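Local coordinates for protein lactate racemase (Thermoanaerobacterium thermosaccharolyticum, PDB 2YJG) that interconverts the D- and L-isomers of lactate as a homodimer, using a nickel-pincer nucleotide as its cofactor, at residues Pro173-Gly178 and Ala360-Arg365; Ala198-Glu203 and Asp356-Gln361; Asn207-Ala210 and Glu216-Pro219; Tyr329-Glu334 and Asn343-Arg348. All coordinates share one frame; numbering follows the deposited sequence.

Contact 1. Residues Pro173-Gly178 and Ala360-Arg365; sequences PHFFAG and AQILAR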
# COMPACT_ATOMS: atom_id res chain seq x y z
N PRO A 173 -21.84 -10.46 -19.16
CA PRO A 173 -22.93 -11.36 -18.85
C PRO A 173 -22.60 -12.16 -17.62
O PRO A 173 -21.44 -12.37 -17.33
CB PRO A 173 -22.95 -12.28 -20.07
CG PRO A 173 -22.37 -11.44 -21.18
CD PRO A 173 -21.32 -10.67 -20.52
N HIS A 174 -23.62 -12.64 -16.94
CA HIS A 174 -23.41 -13.54 -15.78
C HIS A 174 -24.46 -14.62 -15.80
O HIS A 174 -25.70 -14.33 -15.94
CB HIS A 174 -23.42 -12.72 -14.48
CG HIS A 174 -23.27 -13.57 -13.26
ND1 HIS A 174 -22.12 -13.64 -12.50
CD2 HIS A 174 -24.15 -14.42 -12.69
CE1 HIS A 174 -22.32 -14.50 -11.51
NE2 HIS A 174 -23.54 -14.98 -11.61
N PHE A 175 -24.02 -15.85 -15.64
CA PHE A 175 -24.86 -17.00 -15.93
C PHE A 175 -26.06 -17.25 -14.99
O PHE A 175 -26.92 -18.09 -15.32
CB PHE A 175 -24.04 -18.26 -16.10
CG PHE A 175 -23.41 -18.84 -14.82
CD1 PHE A 175 -22.88 -18.02 -13.83
CD2 PHE A 175 -23.30 -20.21 -14.68
CE1 PHE A 175 -22.32 -18.57 -12.73
CE2 PHE A 175 -22.70 -20.77 -13.56
CZ PHE A 175 -22.18 -19.90 -12.60
N PHE A 176 -26.11 -16.59 -13.84
CA PHE A 176 -27.39 -16.59 -13.08
C PHE A 176 -27.89 -15.25 -12.57
O PHE A 176 -29.05 -15.16 -12.28
CB PHE A 176 -27.39 -17.64 -11.93
CG PHE A 176 -26.30 -17.49 -10.94
CD1 PHE A 176 -26.45 -16.63 -9.86
CD2 PHE A 176 -25.15 -18.29 -11.01
CE1 PHE A 176 -25.47 -16.51 -8.88
CE2 PHE A 176 -24.15 -18.19 -10.04
CZ PHE A 176 -24.29 -17.30 -8.98
N ALA A 177 -27.04 -14.24 -12.41
CA ALA A 177 -27.48 -12.89 -12.10
C ALA A 177 -27.77 -12.04 -13.33
O ALA A 177 -28.12 -10.88 -13.21
CB ALA A 177 -26.41 -12.16 -11.24
N GLY A 178 -27.62 -12.61 -14.53
CA GLY A 178 -27.95 -11.92 -15.78
C GLY A 178 -26.78 -11.14 -16.30
O GLY A 178 -26.24 -11.42 -17.39
N ALA A 360 -22.66 -26.38 -8.24
CA ALA A 360 -23.03 -27.78 -8.42
C ALA A 360 -24.46 -27.96 -8.94
O ALA A 360 -24.74 -28.86 -9.76
CB ALA A 360 -22.83 -28.66 -7.09
N GLN A 361 -25.38 -27.12 -8.45
CA GLN A 361 -26.76 -27.22 -8.84
C GLN A 361 -26.87 -26.96 -10.35
O GLN A 361 -27.54 -27.69 -11.11
CB GLN A 361 -27.55 -26.17 -8.05
CG GLN A 361 -29.05 -26.28 -8.29
CD GLN A 361 -29.87 -25.27 -7.50
OE1 GLN A 361 -29.37 -24.63 -6.56
NE2 GLN A 361 -31.15 -25.14 -7.86
N ILE A 362 -26.26 -25.87 -10.78
CA ILE A 362 -26.25 -25.58 -12.23
C ILE A 362 -25.62 -26.63 -13.06
O ILE A 362 -26.21 -26.99 -14.11
CB ILE A 362 -25.62 -24.20 -12.50
CG1 ILE A 362 -26.50 -23.20 -11.80
CG2 ILE A 362 -25.42 -23.91 -14.16
CD1 ILE A 362 -25.91 -21.78 -11.62
N LEU A 363 -24.46 -27.18 -12.67
CA LEU A 363 -23.87 -28.28 -13.45
C LEU A 363 -24.78 -29.50 -13.46
O LEU A 363 -24.98 -30.11 -14.52
CB LEU A 363 -22.48 -28.63 -12.91
CG LEU A 363 -21.71 -29.78 -13.54
CD1 LEU A 363 -21.46 -29.41 -15.05
CD2 LEU A 363 -20.38 -30.05 -12.79
N ALA A 364 -25.40 -29.85 -12.31
CA ALA A 364 -26.37 -30.92 -12.30
C ALA A 364 -27.55 -30.67 -13.27
O ALA A 364 -27.96 -31.55 -13.97
CB ALA A 364 -26.88 -31.30 -10.81
N ARG A 365 -28.07 -29.46 -13.32
CA ARG A 365 -29.15 -29.11 -14.28
C ARG A 365 -28.69 -29.49 -15.70
O ARG A 365 -29.41 -30.16 -16.45
CB ARG A 365 -29.49 -27.62 -14.19
CG ARG A 365 -30.55 -27.21 -15.13
CD ARG A 365 -30.77 -25.76 -15.11
NE ARG A 365 -29.72 -25.05 -15.88
CZ ARG A 365 -29.23 -23.86 -15.60
NH1 ARG A 365 -29.59 -23.17 -14.51
NH2 ARG A 365 -28.28 -23.37 -16.38
O HOH W 1 -27.54 -20.62 -15.83
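I362 sets one methyl group against F175 and F176, in the angle where their rings meet. CG1 is anti to the carbonyl carbon (chi1 -61°), and the extended second torsion carries CD1 on to both rings. It lies 3.6 Å from F176 CD2 and 3.9 Å from F175 CE2, and meets each ring obliquely. The I362 side chain crosses that of F176 at about a right angle. The rings also pack together, F176 CD2 standing 3.3 Å above the plane of the F175 ring near its rim. Over the centre of the F176 ring lies H174 NE2, on an imidazole that is by similarity a proton donor and acceptor of the active site. The isoleucine is thus one layer behind a probable catalytic residue. The one polar link is a water that donates to F175 O at 2.7 Å and accepts from R365 NH2, whose guanidinium also forms a salt bridge with E304. Around these side chains, helix 293-305 packs on F175 and I362 through T301, and I205 of helix 202-206 covers F176 and I362, while helix 357-369 brings I362 up to the turn that joins strands 173-174 and 178-179.

Contact 2. Residues Ala198-Glu203 and Asp356-Gln361; sequences ANHCSE and DQWEAQ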
# COMPACT_ATOMS: atom_id res chain seq x y z
N ALA A 198 -27.56 -16.68 1.12
CA ALA A 198 -29.04 -16.74 0.91
C ALA A 198 -29.42 -16.29 -0.50
O ALA A 198 -30.35 -16.82 -1.10
CB ALA A 198 -29.81 -15.87 1.94
N ASN A 199 -28.64 -15.36 -1.05
CA ASN A 199 -28.84 -14.83 -2.39
C ASN A 199 -28.43 -15.89 -3.46
O ASN A 199 -28.69 -15.70 -4.66
CB ASN A 199 -28.13 -13.49 -2.52
CG ASN A 199 -28.48 -12.73 -3.80
OD1 ASN A 199 -27.59 -12.46 -4.59
ND2 ASN A 199 -29.77 -12.43 -4.00
N HIS A 200 -27.86 -17.02 -3.05
CA HIS A 200 -27.51 -18.11 -3.96
C HIS A 200 -28.36 -19.38 -3.66
O HIS A 200 -28.01 -20.49 -4.12
CB HIS A 200 -26.04 -18.45 -3.85
CG HIS A 200 -25.11 -17.36 -4.26
ND1 HIS A 200 -24.38 -17.39 -5.44
CD2 HIS A 200 -24.71 -16.25 -3.60
CE1 HIS A 200 -23.59 -16.33 -5.49
NE2 HIS A 200 -23.79 -15.60 -4.41
N CYS A 201 -29.45 -19.22 -2.92
CA CYS A 201 -30.26 -20.36 -2.47
C CYS A 201 -30.79 -21.21 -3.62
O CYS A 201 -31.03 -20.71 -4.72
CB CYS A 201 -31.42 -19.93 -1.56
SG CYS A 201 -32.74 -19.10 -2.29
N SER A 202 -31.00 -22.48 -3.34
CA SER A 202 -31.49 -23.42 -4.36
C SER A 202 -32.81 -22.99 -5.05
O SER A 202 -32.99 -23.22 -6.24
CB SER A 202 -31.66 -24.82 -3.83
OG SER A 202 -32.71 -24.84 -2.90
N GLU A 203 -33.69 -22.34 -4.29
CA GLU A 203 -34.96 -21.86 -4.83
C GLU A 203 -34.74 -20.80 -5.89
O GLU A 203 -35.42 -20.77 -6.94
CB GLU A 203 -35.81 -21.24 -3.72
CG GLU A 203 -37.20 -20.97 -4.19
CD GLU A 203 -38.15 -20.73 -3.01
OE1 GLU A 203 -37.73 -20.87 -1.83
OE2 GLU A 203 -39.30 -20.34 -3.29
N ASP A 356 -20.33 -23.09 -2.65
CA ASP A 356 -20.19 -23.91 -3.86
C ASP A 356 -21.52 -24.57 -4.33
O ASP A 356 -21.56 -25.06 -5.47
CB ASP A 356 -19.16 -25.05 -3.70
CG ASP A 356 -17.70 -24.60 -3.58
OD1 ASP A 356 -17.38 -23.35 -3.54
OD2 ASP A 356 -16.85 -25.55 -3.52
N GLN A 357 -22.58 -24.59 -3.51
CA GLN A 357 -23.71 -25.45 -3.83
C GLN A 357 -24.39 -25.04 -5.15
O GLN A 357 -24.86 -25.89 -5.92
CB GLN A 357 -24.70 -25.52 -2.66
CG GLN A 357 -25.70 -24.46 -2.55
CD GLN A 357 -26.86 -24.84 -1.58
OE1 GLN A 357 -26.62 -25.37 -0.47
NE2 GLN A 357 -28.10 -24.53 -1.98
N TRP A 358 -24.45 -23.74 -5.40
CA TRP A 358 -25.16 -23.22 -6.56
C TRP A 358 -24.47 -23.64 -7.89
O TRP A 358 -25.11 -23.82 -8.92
CB TRP A 358 -25.29 -21.71 -6.43
CG TRP A 358 -24.01 -20.97 -6.21
CD1 TRP A 358 -23.19 -20.47 -7.15
CD2 TRP A 358 -23.42 -20.68 -4.94
NE1 TRP A 358 -22.10 -19.86 -6.56
CE2 TRP A 358 -22.23 -19.99 -5.20
CE3 TRP A 358 -23.77 -20.96 -3.63
CZ2 TRP A 358 -21.37 -19.55 -4.17
CZ3 TRP A 358 -22.98 -20.48 -2.63
CH2 TRP A 358 -21.79 -19.77 -2.88
N GLU A 359 -23.14 -23.71 -7.84
CA GLU A 359 -22.32 -24.09 -9.02
C GLU A 359 -22.59 -25.55 -9.30
O GLU A 359 -22.70 -25.99 -10.48
CB GLU A 359 -20.82 -23.88 -8.72
CG GLU A 359 -19.89 -23.56 -9.88
CD GLU A 359 -20.11 -22.18 -10.47
OE1 GLU A 359 -20.96 -21.43 -9.92
OE2 GLU A 359 -19.40 -21.80 -11.48
N ALA A 360 -22.66 -26.38 -8.24
CA ALA A 360 -23.03 -27.78 -8.42
C ALA A 360 -24.46 -27.96 -8.94
O ALA A 360 -24.74 -28.86 -9.76
CB ALA A 360 -22.83 -28.66 -7.09
N GLN A 361 -25.38 -27.12 -8.45
CA GLN A 361 -26.76 -27.22 -8.84
C GLN A 361 -26.87 -26.96 -10.35
O GLN A 361 -27.54 -27.69 -11.11
CB GLN A 361 -27.55 -26.17 -8.05
CG GLN A 361 -29.05 -26.28 -8.29
CD GLN A 361 -29.87 -25.27 -7.50
OE1 GLN A 361 -29.37 -24.63 -6.56
NE2 GLN A 361 -31.15 -25.14 -7.86
O HOH W 2 -28.03 -23.20 -4.52
O HOH W 3 -30.26 -23.14 -0.54
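H200, in the type I turn A198-C201 that leads into helix 202-206, meets W358 in the first turn of helix 357-369, a contact between the N-terminal and C-terminal family regions of lactate racemase. D356 holds the N-cap position of helix 357-369, though its side chain makes no capping bond; its OD2 accepts from F328 N, and its backbone N lies against the face of the W358 indole turned from H200. Q357 follows, its amide directed at the backbone of the other segment: NE2 donates to a water at 2.9 Å that in turn donates to H200 O, while OE1 accepts from L354 N. W358 carries the aromatic part of the contact. Its CG sits between the backbone N and the carbonyl carbon (chi1 54°), which turns the indole toward H200. The imidazole lies over the six-membered ring, centroids 4.1 Å apart and planes inclined at 37°, an oblique aromatic pair, and H200 CB rests 3.4 Å from W358 CE3. By similarity H200 binds the nickel of the cofactor, so the tryptophan backs a probable metal ligand. One turn further on, Q361 reaches out as an extended chain. OE1 accepts from the same water that Q357 and H200 O share. NE2 donates to S202 O at 3.1 Å, nearly straight at 177°, meeting a lone pair in the carbonyl plane.

Contact 3. Residues Asn207-Ala210 and Glu216-Pro219; sequences NPYA and ENNP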
# COMPACT_ATOMS: atom_id res chain seq x y z
N ASN A 207 -34.96 -21.05 -10.39
CA ASN A 207 -35.93 -20.23 -11.11
C ASN A 207 -35.55 -20.15 -12.58
O ASN A 207 -34.39 -20.00 -12.91
CB ASN A 207 -35.98 -18.85 -10.47
CG ASN A 207 -37.04 -17.96 -11.05
OD1 ASN A 207 -36.90 -17.45 -12.16
ND2 ASN A 207 -38.12 -17.69 -10.24
N PRO A 208 -36.54 -20.17 -13.49
CA PRO A 208 -36.16 -20.22 -14.88
C PRO A 208 -35.59 -18.91 -15.43
O PRO A 208 -35.02 -18.89 -16.55
CB PRO A 208 -37.48 -20.58 -15.58
CG PRO A 208 -38.57 -20.37 -14.57
CD PRO A 208 -37.97 -20.51 -13.25
N TYR A 209 -35.71 -17.84 -14.65
CA TYR A 209 -35.17 -16.52 -14.99
C TYR A 209 -33.79 -16.24 -14.47
O TYR A 209 -33.27 -15.18 -14.75
CB TYR A 209 -36.13 -15.36 -14.56
CG TYR A 209 -37.44 -15.43 -15.29
CD1 TYR A 209 -37.53 -14.91 -16.59
CD2 TYR A 209 -38.56 -16.07 -14.74
CE1 TYR A 209 -38.70 -15.01 -17.33
CE2 TYR A 209 -39.77 -16.15 -15.49
CZ TYR A 209 -39.82 -15.58 -16.78
OH TYR A 209 -40.93 -15.64 -17.59
N ALA A 210 -33.21 -17.15 -13.68
CA ALA A 210 -31.88 -17.00 -13.14
C ALA A 210 -30.90 -17.56 -14.19
O ALA A 210 -30.46 -18.71 -14.10
CB ALA A 210 -31.78 -17.78 -11.77
N GLU A 216 -35.12 -9.29 -15.96
CA GLU A 216 -36.53 -9.18 -15.61
C GLU A 216 -37.07 -10.51 -15.13
O GLU A 216 -36.88 -11.56 -15.76
CB GLU A 216 -37.32 -8.64 -16.77
CG GLU A 216 -37.01 -7.17 -16.99
CD GLU A 216 -37.62 -6.58 -18.25
OE1 GLU A 216 -38.87 -6.54 -18.33
OE2 GLU A 216 -36.81 -6.07 -19.10
N ASN A 217 -37.70 -10.46 -13.96
CA ASN A 217 -38.32 -11.64 -13.32
C ASN A 217 -37.28 -12.57 -12.71
O ASN A 217 -37.62 -13.68 -12.25
CB ASN A 217 -39.23 -12.39 -14.31
CG ASN A 217 -40.56 -12.76 -13.70
OD1 ASN A 217 -41.20 -13.78 -14.08
ND2 ASN A 217 -41.00 -11.95 -12.73
N ASN A 218 -36.02 -12.12 -12.74
CA ASN A 218 -34.89 -12.85 -12.10
C ASN A 218 -34.88 -12.53 -10.62
O ASN A 218 -34.65 -11.38 -10.23
CB ASN A 218 -33.52 -12.48 -12.74
CG ASN A 218 -32.37 -13.22 -12.14
OD1 ASN A 218 -32.48 -13.76 -11.03
ND2 ASN A 218 -31.26 -13.37 -12.91
N PRO A 219 -35.20 -13.53 -9.76
CA PRO A 219 -35.40 -13.18 -8.35
C PRO A 219 -34.12 -12.82 -7.62
O PRO A 219 -34.21 -12.12 -6.63
CB PRO A 219 -35.98 -14.48 -7.78
CG PRO A 219 -35.42 -15.56 -8.63
CD PRO A 219 -35.44 -14.97 -9.99
O HOH W 4 -39.54 -14.88 -11.04
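Y209 lays one face of its ring on N217, the two residues with the largest buried areas in this contact. N217 CB stands 3.6 Å from the centroid of the ring and only 10° off its normal, a CH-pi contact over the face. The N217 amide then runs on toward the ring margin, its plane 68° from that of the phenol, and OD1 comes within 3.1 Å of Y209 CE2. Y209 CG is anti to its carbonyl carbon (chi1 -64°), which carries the ring across to this partner. N218 lies against the backbone of the same turn: its CB is 3.4 Å from Y209 O, and its amide passes beside A210 CA. The ends of that amide are engaged outside the contact, ND2 donating to F176 O and to V214 O, and OD1 accepting from I220 N. At the other flank N207 CG packs 3.6 Å from P219 CD. N207 OD1 accepts from Y209 N at 2.8 Å, while ND2 shares a water with N217 O. Replacing N207 by an alanine would probably leave Y209 N without its acceptor and that water without its N207 donor, and open a gap beside the proline. Two classical devices thus face each other: an Asx turn set within the type I turn N207-A210, and an asparagine N-cap that starts helix 219-230, with a proline as the first helical residue.

Contact 4. Residues Tyr329-Glu334 and Asn343-Arg348; sequences YRWFKE and NKILSR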
# COMPACT_ATOMS: atom_id res chain seq x y z
N TYR A 329 -17.03 -30.26 -5.82
CA TYR A 329 -16.61 -31.58 -6.29
C TYR A 329 -17.34 -32.73 -5.56
O TYR A 329 -17.83 -33.70 -6.18
CB TYR A 329 -15.12 -31.67 -6.07
CG TYR A 329 -14.49 -33.00 -6.31
CD1 TYR A 329 -14.62 -33.66 -7.52
CD2 TYR A 329 -13.70 -33.61 -5.30
CE1 TYR A 329 -13.99 -34.90 -7.74
CE2 TYR A 329 -13.06 -34.82 -5.53
CZ TYR A 329 -13.19 -35.46 -6.76
OH TYR A 329 -12.57 -36.67 -6.96
N ARG A 330 -17.38 -32.62 -4.25
CA ARG A 330 -17.95 -33.61 -3.30
C ARG A 330 -19.45 -33.83 -3.53
O ARG A 330 -19.92 -34.91 -3.37
CB ARG A 330 -17.68 -33.11 -1.88
CG ARG A 330 -17.93 -34.04 -0.66
CD ARG A 330 -17.53 -33.30 0.74
NE ARG A 330 -17.83 -31.83 0.79
CZ ARG A 330 -17.32 -30.96 1.68
NH1 ARG A 330 -16.47 -31.35 2.65
NH2 ARG A 330 -17.64 -29.65 1.59
N TRP A 331 -20.18 -32.84 -3.99
CA TRP A 331 -21.57 -33.05 -4.34
C TRP A 331 -21.70 -34.19 -5.32
O TRP A 331 -22.53 -35.01 -5.11
CB TRP A 331 -22.23 -31.78 -4.92
CG TRP A 331 -22.66 -30.80 -3.89
CD1 TRP A 331 -22.20 -29.53 -3.73
CD2 TRP A 331 -23.73 -30.96 -2.94
NE1 TRP A 331 -22.88 -28.92 -2.70
CE2 TRP A 331 -23.85 -29.77 -2.24
CE3 TRP A 331 -24.59 -32.02 -2.63
CZ2 TRP A 331 -24.74 -29.62 -1.16
CZ3 TRP A 331 -25.50 -31.86 -1.57
CH2 TRP A 331 -25.61 -30.67 -0.92
N PHE A 332 -20.82 -34.24 -6.33
CA PHE A 332 -20.85 -35.26 -7.36
C PHE A 332 -20.17 -36.54 -6.88
O PHE A 332 -20.68 -37.65 -7.08
CB PHE A 332 -20.19 -34.74 -8.61
CG PHE A 332 -20.96 -33.61 -9.21
CD1 PHE A 332 -20.75 -32.31 -8.76
CD2 PHE A 332 -21.94 -33.84 -10.10
CE1 PHE A 332 -21.47 -31.27 -9.24
CE2 PHE A 332 -22.72 -32.77 -10.60
CZ PHE A 332 -22.50 -31.52 -10.16
N LYS A 333 -19.06 -36.36 -6.20
CA LYS A 333 -18.26 -37.53 -5.78
C LYS A 333 -19.08 -38.41 -4.85
O LYS A 333 -18.98 -39.65 -4.94
CB LYS A 333 -16.99 -37.07 -5.10
CG LYS A 333 -16.15 -38.21 -4.57
CD LYS A 333 -15.09 -38.66 -5.51
CE LYS A 333 -14.09 -39.57 -4.70
NZ LYS A 333 -12.83 -39.80 -5.44
N GLU A 334 -19.90 -37.77 -4.01
CA GLU A 334 -20.75 -38.43 -3.00
C GLU A 334 -22.21 -38.79 -3.46
O GLU A 334 -23.00 -39.26 -2.65
CB GLU A 334 -20.87 -37.52 -1.78
CG GLU A 334 -19.51 -37.10 -1.14
CD GLU A 334 -18.87 -38.24 -0.37
OE1 GLU A 334 -19.64 -38.99 0.29
OE2 GLU A 334 -17.62 -38.40 -0.41
N ASN A 343 -31.47 -33.33 -6.50
CA ASN A 343 -32.48 -33.59 -5.50
C ASN A 343 -32.00 -33.17 -4.09
O ASN A 343 -32.76 -32.54 -3.34
CB ASN A 343 -32.83 -35.06 -5.47
CG ASN A 343 -33.57 -35.51 -6.69
OD1 ASN A 343 -34.19 -34.69 -7.41
ND2 ASN A 343 -33.57 -36.81 -6.93
N LYS A 344 -30.77 -33.49 -3.81
CA LYS A 344 -30.11 -33.07 -2.57
C LYS A 344 -30.06 -31.59 -2.45
O LYS A 344 -30.40 -31.05 -1.40
CB LYS A 344 -28.71 -33.65 -2.45
CG LYS A 344 -28.65 -35.19 -2.37
CD LYS A 344 -27.22 -35.67 -2.37
CE LYS A 344 -27.11 -37.19 -2.19
NZ LYS A 344 -25.67 -37.56 -2.25
N ILE A 345 -29.62 -30.89 -3.50
CA ILE A 345 -29.49 -29.46 -3.37
C ILE A 345 -30.85 -28.71 -3.27
O ILE A 345 -31.01 -27.73 -2.52
CB ILE A 345 -28.56 -28.88 -4.47
CG1 ILE A 345 -27.12 -29.38 -4.23
CG2 ILE A 345 -28.61 -27.35 -4.35
CD1 ILE A 345 -26.10 -29.13 -5.44
N LEU A 346 -31.83 -29.17 -4.03
CA LEU A 346 -33.14 -28.59 -3.96
C LEU A 346 -33.80 -28.81 -2.60
O LEU A 346 -34.71 -28.08 -2.27
CB LEU A 346 -34.07 -29.19 -5.02
CG LEU A 346 -33.80 -28.75 -6.46
CD1 LEU A 346 -34.77 -29.42 -7.44
CD2 LEU A 346 -33.88 -27.27 -6.53
N SER A 347 -33.35 -29.82 -1.84
CA SER A 347 -33.87 -30.04 -0.47
C SER A 347 -33.38 -28.96 0.51
O SER A 347 -33.83 -28.93 1.64
CB SER A 347 -33.51 -31.43 0.04
OG SER A 347 -32.19 -31.49 0.53
N ARG A 348 -32.50 -28.06 0.06
CA ARG A 348 -31.89 -27.07 0.94
C ARG A 348 -32.67 -25.77 0.93
O ARG A 348 -32.90 -25.19 -0.13
CB ARG A 348 -30.39 -26.88 0.58
CG ARG A 348 -29.58 -28.17 0.59
CD ARG A 348 -28.11 -27.98 0.48
NE ARG A 348 -27.60 -27.36 1.71
CZ ARG A 348 -27.39 -28.00 2.84
NH1 ARG A 348 -27.56 -29.30 2.88
NH2 ARG A 348 -27.00 -27.33 3.94
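The end of helix 326-333 and the end of helix 338-346 approach with W331 CA and K344 CA 8.7 Å apart, a gap filled mainly by one indole. W331 has CG anti to the carbonyl carbon (chi1 -80°), and its ring extends over to I345. I345 CG1 sits 3.7 Å from the centroid of the six-membered ring and 3° off its normal, a CH-pi contact over the face, and CD1 follows across the ring junction, 3.9 Å from W331 CD2. K344 slides past the tryptophan in the opposite direction, with CB 3.8 Å from W331 CZ3. These helices belong to the long helical crossover between the adjacent parallel strands 311-316 and 371-375 of the six-stranded sheet, and A360 of helix 357-369, which completes that connection, also touches W331. An alanine in place of W331 is likely to open a gap between the two helix ends and strip I345 CG1, K344 CB and R348 CD of their aromatic partner. At the far rim of the indole, R348 CD approaches W331 CH2 to 3.9 Å, with the guanidinium plane 59° from that of the ring; R348 NH2 donates to E352 O. K344, extended beyond CG, ends with NZ hydrogen-bonded to S335 OG. Within N343-R348, S347 OG donates to K344 O at 2.7 Å.

The four contacts trace a gradient from core to surface. Contacts 1 and 2 are buried, share A360 and Q361, and use successive turns of helix 357-369; the first is chiefly aliphatic-aromatic, the second joins an aromatic pair to amide and water bonds. They meet directly, F176 touching both H200 and W358. Contact 3 is partly buried and local, built from turns and a helix cap, yet N218 ND2 ties it to F176 O of contact 1. Contact 4, at the surface, rests on one indole faced by an isoleucine and flanked by carbons of a lysine and an arginine; it joins contact 2 through S202 OG and R348 O, but does not touch contact 3.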